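Local atomic coordinates of triacylglycerol lipase (Clostridium botulinum, PDB entry 5AH1), a protein that hydrolyses ester bonds, including those of synthetic polyesters and probably of triacylglycerols, as a zinc-binding alpha/beta-hydrolase. Residues R285-I288 with E289-L292; G409-I412 with G413-N416; V436-W439 with Y440-Y443. All coordinates share one frame; numbering follows the deposited sequence.

Contact 1: R285-I288 with E289-L292; sequences RDYI and ERVL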
# COMPACT_ATOMS: atom_id res chain seq x y z
N ARG A 285 -17.33 11.64 15.06
CA ARG A 285 -18.45 11.07 14.32
C ARG A 285 -18.98 12.03 13.26
O ARG A 285 -19.29 11.62 12.15
CB ARG A 285 -19.57 10.68 15.28
CG ARG A 285 -20.81 10.11 14.59
CD ARG A 285 -21.85 11.20 14.35
NE ARG A 285 -22.88 10.78 13.40
CZ ARG A 285 -23.98 10.11 13.72
NH1 ARG A 285 -24.22 9.77 14.99
NH2 ARG A 285 -24.85 9.79 12.78
N ASP A 286 -19.11 13.31 13.60
CA ASP A 286 -19.63 14.28 12.64
C ASP A 286 -18.64 14.48 11.49
O ASP A 286 -19.04 14.62 10.33
CB ASP A 286 -19.97 15.59 13.33
CG ASP A 286 -21.28 15.52 14.11
OD1 ASP A 286 -22.03 14.54 13.96
OD2 ASP A 286 -21.57 16.47 14.86
N TYR A 287 -17.35 14.44 11.81
CA TYR A 287 -16.29 14.58 10.82
C TYR A 287 -16.31 13.42 9.83
O TYR A 287 -16.27 13.63 8.62
CB TYR A 287 -14.97 14.66 11.58
CG TYR A 287 -13.68 14.39 10.83
CD1 TYR A 287 -13.29 15.15 9.73
CD2 TYR A 287 -12.81 13.41 11.27
CE1 TYR A 287 -12.08 14.90 9.07
CE2 TYR A 287 -11.60 13.16 10.63
CZ TYR A 287 -11.23 13.91 9.53
OH TYR A 287 -10.02 13.65 8.90
N ILE A 288 -16.44 12.20 10.35
CA ILE A 288 -16.51 11.02 9.49
C ILE A 288 -17.75 11.05 8.58
O ILE A 288 -17.66 10.76 7.38
CB ILE A 288 -16.48 9.71 10.32
CG1 ILE A 288 -15.13 9.55 11.03
CG2 ILE A 288 -16.78 8.50 9.45
CD1 ILE A 288 -13.89 9.71 10.18
N GLU A 289 -18.90 11.41 9.13
CA GLU A 289 -20.11 11.48 8.33
C GLU A 289 -19.96 12.53 7.23
O GLU A 289 -20.38 12.32 6.09
CB GLU A 289 -21.31 11.81 9.23
CG GLU A 289 -22.65 11.75 8.52
CD GLU A 289 -23.81 11.63 9.49
OE1 GLU A 289 -23.63 11.92 10.70
OE2 GLU A 289 -24.92 11.25 9.04
N ARG A 290 -19.36 13.66 7.57
CA ARG A 290 -19.17 14.73 6.61
C ARG A 290 -18.23 14.31 5.48
O ARG A 290 -18.52 14.56 4.30
CB ARG A 290 -18.66 15.99 7.33
CG ARG A 290 -18.64 17.22 6.46
CD ARG A 290 -18.44 18.47 7.31
NE ARG A 290 -17.26 18.40 8.16
CZ ARG A 290 -16.02 18.73 7.77
NH1 ARG A 290 -15.77 19.14 6.54
NH2 ARG A 290 -15.03 18.64 8.64
N VAL A 291 -17.14 13.63 5.81
CA VAL A 291 -16.24 13.11 4.79
C VAL A 291 -16.94 12.05 3.92
O VAL A 291 -16.83 12.09 2.70
CB VAL A 291 -14.95 12.57 5.41
CG1 VAL A 291 -14.09 11.87 4.38
CG2 VAL A 291 -14.16 13.71 6.05
N LEU A 292 -17.66 11.12 4.54
CA LEU A 292 -18.40 10.12 3.77
C LEU A 292 -19.40 10.71 2.80
O LEU A 292 -19.60 10.17 1.71
CB LEU A 292 -19.11 9.14 4.70
CG LEU A 292 -18.19 8.12 5.35
CD1 LEU A 292 -18.95 7.35 6.40
CD2 LEU A 292 -17.61 7.16 4.30
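Arg285 and Glu289, one helical turn apart, form a salt bridge on the outer side of helix 284-292. It is made in one of two modelled conformers of Arg285, so the grip is probably not permanent. The guanidinium holds the carboxylate side-on with two nitrogens, both directed at the same oxygen: Arg285 NE lies 3.0 Å from Glu289 OE1, and Arg285 NH2 lies 3.2 Å from Glu289 OE1. Both N-H groups come from one face of the carboxylate, well above its plane, and neither bond is straight (145° at NE). The chain of Arg285 bends at its second torsion (chi2 -95°), which folds the guanidinium back alongside the extended Glu289. Asp286 joins the network through charge alone: its OD1 is a long 3.9 Å from Arg285 NE and well out of the guanidinium plane. The arginine thus sits between two acidic groups and probably offsets their mutual repulsion.

Backbone hydrogen bonds of the i to i+4 kind run from Glu289, Arg290, Val291 and Leu292 back to Arg285, Asp286, Tyr287 and Ile288, as in any regular alpha-helix.

Apolar contacts lie on the buried side. Tyr287 CE1 meets Val291 CG2 at 3.9 Å, the two side chains pointing the same way, while Ile288 CG2 touches Leu292 CD1 at 3.9 Å. Arg290 also approaches the tyrosine, with NH2 near the ring edge and 4.0 Å from Tyr287 CD1, but its charge is directed to Glu282 and the carbonyl of Lys277.

Beyond the helix, the Tyr287 hydroxyl is hydrogen-bonded to the backbone N of Leu269, and Trp297 NE1 bonds to the carbonyl of Val291. Helix 284-292 lays Ile288 and Leu292 against helix 242-257, both on Phe250, with Leu292 reaching Ile246 as well.

Contact 2: G409-I412 with G413-N416; sequences GVKI and GQWN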
# COMPACT_ATOMS: atom_id res chain seq x y z
N GLY A 409 18.13 -15.75 -8.84
CA GLY A 409 19.00 -14.61 -9.07
C GLY A 409 18.14 -13.37 -9.06
O GLY A 409 16.95 -13.45 -9.37
N VAL A 410 18.70 -12.23 -8.66
CA VAL A 410 17.96 -10.98 -8.67
C VAL A 410 18.32 -10.19 -9.91
O VAL A 410 19.47 -10.21 -10.36
CB VAL A 410 18.22 -10.13 -7.41
CG1 VAL A 410 17.61 -10.80 -6.19
CG2 VAL A 410 19.71 -9.89 -7.20
N LYS A 411 17.31 -9.53 -10.47
CA LYS A 411 17.47 -8.72 -11.67
C LYS A 411 17.11 -7.27 -11.39
O LYS A 411 16.01 -6.97 -10.94
CB LYS A 411 16.57 -9.28 -12.77
CG LYS A 411 16.78 -10.76 -13.05
CD LYS A 411 18.00 -10.99 -13.90
CE LYS A 411 17.67 -10.81 -15.38
NZ LYS A 411 18.82 -11.19 -16.25
N ILE A 412 18.01 -6.35 -11.71
CA ILE A 412 17.73 -4.93 -11.54
C ILE A 412 16.82 -4.43 -12.68
O ILE A 412 16.84 -4.99 -13.80
CB ILE A 412 19.06 -4.13 -11.50
CG1 ILE A 412 18.86 -2.80 -10.77
CG2 ILE A 412 19.65 -3.97 -12.89
CD1 ILE A 412 20.18 -2.06 -10.44
N GLY A 413 16.05 -3.39 -12.41
CA GLY A 413 15.29 -2.74 -13.47
C GLY A 413 14.04 -3.45 -13.93
O GLY A 413 13.43 -3.06 -14.92
N GLN A 414 13.62 -4.48 -13.19
CA GLN A 414 12.44 -5.25 -13.55
C GLN A 414 11.88 -5.88 -12.28
O GLN A 414 12.51 -5.84 -11.22
CB GLN A 414 12.79 -6.29 -14.60
CG GLN A 414 13.80 -7.33 -14.18
CD GLN A 414 14.11 -8.24 -15.34
OE1 GLN A 414 14.60 -7.79 -16.37
NE2 GLN A 414 13.78 -9.50 -15.21
N TRP A 415 10.70 -6.47 -12.38
CA TRP A 415 10.03 -7.10 -11.25
C TRP A 415 10.50 -8.53 -11.02
O TRP A 415 10.39 -9.38 -11.90
CB TRP A 415 8.51 -7.08 -11.46
CG TRP A 415 8.00 -5.69 -11.45
CD1 TRP A 415 7.91 -4.83 -12.50
CD2 TRP A 415 7.60 -4.95 -10.29
NE1 TRP A 415 7.46 -3.60 -12.08
CE2 TRP A 415 7.24 -3.66 -10.73
CE3 TRP A 415 7.45 -5.28 -8.94
CZ2 TRP A 415 6.80 -2.68 -9.84
CZ3 TRP A 415 7.03 -4.32 -8.06
CH2 TRP A 415 6.69 -3.03 -8.51
N ASN A 416 10.97 -8.77 -9.81
CA ASN A 416 11.35 -10.09 -9.32
C ASN A 416 10.12 -10.53 -8.52
O ASN A 416 9.90 -10.10 -7.39
CB ASN A 416 12.58 -10.02 -8.43
CG ASN A 416 13.82 -9.54 -9.16
OD1 ASN A 416 14.66 -10.34 -9.55
ND2 ASN A 416 13.96 -8.24 -9.32
O HOH W 1 14.72 -13.00 -10.17
O HOH W 2 15.82 -5.19 -16.39
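Asn416 reaches back across the turn to Lys411 and uses both ends of its amide on one residue's backbone. Asn416 OD1 accepts from Lys411 N at 2.9 Å, the donor lying on a lone pair in the carbonyl plane, and Asn416 ND2 gives its N-H to Lys411 O at 2.9 Å, nearly straight at 165°. With CG beside its own backbone N (chi1 -64°), the amide faces Lys411 and pairs with both polar backbone atoms of that residue. ND2 also bonds to the carbonyl of Tyr328. This places the amide between the loop 409-412 and strand 327-331, where the chain enters strand 415-417 of the parallel sheet of the alpha/beta-hydrolase fold. At the bend, Gly413 takes a positive phi (77°), a conformation that glycine adopts readily. One water bridges this corner, donating to Ile412 O at 2.8 Å and to Gln414 OE1 at 2.9 Å. The other end of the Gln414 amide, NE2, is bonded to Glu404 of the edge strand 403-405. The aliphatic part of Gln414 lies alongside Lys411, with Gln414 CG 3.7 Å from Lys411 CB.

Contact 3: V436-W439 with Y440-Y443; sequences VKDW and YMDY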
# COMPACT_ATOMS: atom_id res chain seq x y z
N VAL A 436 4.77 -12.44 12.04
CA VAL A 436 5.52 -12.14 10.82
C VAL A 436 6.88 -11.47 11.05
O VAL A 436 7.59 -11.17 10.08
CB VAL A 436 4.69 -11.25 9.86
CG1 VAL A 436 3.43 -11.98 9.42
CG2 VAL A 436 4.34 -9.89 10.49
N LYS A 437 7.28 -11.26 12.31
CA LYS A 437 8.47 -10.44 12.56
C LYS A 437 9.73 -11.08 11.97
O LYS A 437 10.58 -10.39 11.40
CB LYS A 437 8.62 -10.11 14.05
CG LYS A 437 8.90 -11.30 14.94
CD LYS A 437 8.86 -10.88 16.41
CE LYS A 437 9.11 -12.06 17.33
NZ LYS A 437 9.00 -11.68 18.77
N ASP A 438 9.86 -12.39 12.09
CA ASP A 438 11.05 -13.06 11.55
C ASP A 438 11.12 -12.96 10.03
O ASP A 438 12.19 -12.81 9.46
CB ASP A 438 11.09 -14.52 12.01
CG ASP A 438 11.33 -14.64 13.50
OD1 ASP A 438 12.31 -14.02 13.98
OD2 ASP A 438 10.55 -15.33 14.18
N TRP A 439 9.97 -13.01 9.38
CA TRP A 439 9.91 -12.85 7.93
C TRP A 439 10.48 -11.49 7.53
O TRP A 439 11.32 -11.39 6.63
CB TRP A 439 8.47 -13.01 7.45
CG TRP A 439 8.27 -13.06 5.94
CD1 TRP A 439 8.07 -14.16 5.19
CD2 TRP A 439 8.19 -11.94 5.04
NE1 TRP A 439 7.91 -13.82 3.87
CE2 TRP A 439 7.98 -12.46 3.75
CE3 TRP A 439 8.29 -10.55 5.19
CZ2 TRP A 439 7.88 -11.65 2.62
CZ3 TRP A 439 8.19 -9.75 4.07
CH2 TRP A 439 7.98 -10.30 2.80
N TYR A 440 10.04 -10.44 8.22
CA TYR A 440 10.54 -9.10 7.92
C TYR A 440 12.02 -8.93 8.23
O TYR A 440 12.74 -8.27 7.48
CB TYR A 440 9.70 -8.04 8.63
CG TYR A 440 8.39 -7.79 7.93
CD1 TYR A 440 7.26 -8.53 8.23
CD2 TYR A 440 8.31 -6.84 6.92
CE1 TYR A 440 6.08 -8.32 7.57
CE2 TYR A 440 7.12 -6.61 6.26
CZ TYR A 440 6.02 -7.37 6.58
OH TYR A 440 4.84 -7.14 5.90
N MET A 441 12.50 -9.52 9.33
CA MET A 441 13.92 -9.44 9.66
C MET A 441 14.76 -10.15 8.59
O MET A 441 15.80 -9.64 8.16
CB MET A 441 14.17 -9.98 11.07
CG MET A 441 13.62 -9.00 12.13
SD MET A 441 13.87 -9.45 13.82
CE MET A 441 12.71 -10.78 13.93
N ASP A 442 14.30 -11.32 8.15
CA ASP A 442 14.98 -12.04 7.08
C ASP A 442 14.93 -11.27 5.77
O ASP A 442 15.89 -11.30 5.01
CB ASP A 442 14.39 -13.45 6.90
CG ASP A 442 14.83 -14.41 7.99
OD1 ASP A 442 15.74 -14.06 8.78
OD2 ASP A 442 14.25 -15.51 8.06
N TYR A 443 13.83 -10.58 5.50
CA TYR A 443 13.75 -9.80 4.26
C TYR A 443 14.70 -8.62 4.31
O TYR A 443 15.35 -8.30 3.32
CB TYR A 443 12.33 -9.31 3.98
CG TYR A 443 12.11 -8.78 2.58
CD1 TYR A 443 12.75 -9.34 1.48
CD2 TYR A 443 11.21 -7.75 2.35
CE1 TYR A 443 12.51 -8.88 0.21
CE2 TYR A 443 10.97 -7.30 1.07
CZ TYR A 443 11.62 -7.86 0.01
OH TYR A 443 11.38 -7.45 -1.29
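From Val436 at the N-cap position, regular i to i+4 hydrogen bonds carry the backbone into helix 437-448, the first linking Tyr440 N to Val436 O at 3.2 Å. The Tyr440 ring folds back over this first turn: its CG stands beside the backbone N, and the ring lies alongside Val436, whose CG2 is 3.7 Å from Tyr440 CE1. Val436 O sits at the edge of the same ring, in its plane. Over one face comes Trp439, edge first, in a T-shaped pair with planes at 67° and centroids 4.9 Å apart. Its CE3 stands over the centre of the tyrosine ring, 3.7 Å above the plane.

Trp439 also meets Tyr443 one turn on, the two side chains pointing the same way and Trp439 CZ3 lying 4.0 Å from Tyr443 CD2. The planes of these rings are inclined at 47°. The three make an aromatic cluster on the buried side of the last helix of the alpha/beta-hydrolase fold. Trp331 and Phe60 extend it, Trp331 meeting both Trp439 and Tyr443 edge-to-face. The hydroxyls within this apolar packing have partners: Tyr440 OH bonds to the carbonyl of Ile429, and Tyr443 OH to Ser225 and Trp331 NE1, joining the helix to the central sheet.

Met441 lies on another side of the helix. A bend at its last torsion (chi3 -72°) turns the methyl group back toward the preceding turn, where Met441 CE is 3.3 Å from Asp438 OD1 and 4.0 Å from Lys437 CG. Lys437 and Met441 run side by side, and both touch helix 106-112, Lys437 through Leu106 and Met441 through Leu110.

In the fold
Contacts 1, 2 and 3 follow one another along the chain within one lipase-like family region, without overlap. Contact 1 stands apart: its centre is about 44 Å from that of contact 2 and about 38 Å from that of contact 3, on the opposite side of the chain's centre, where helix 284-292 packs against helix 242-257. Contacts 2 and 3 are neighbours, with centres about 21 Å apart and nearest atoms about 7 Å apart, yet they do not touch. Strand 415-417 and helix 437-448 are consecutive elements, and both meet strand 327-331. Contacts 2 and 3 therefore belong to the C-terminal part of the hydrolase core, contact 1 to a helix pair far from the chain's centre.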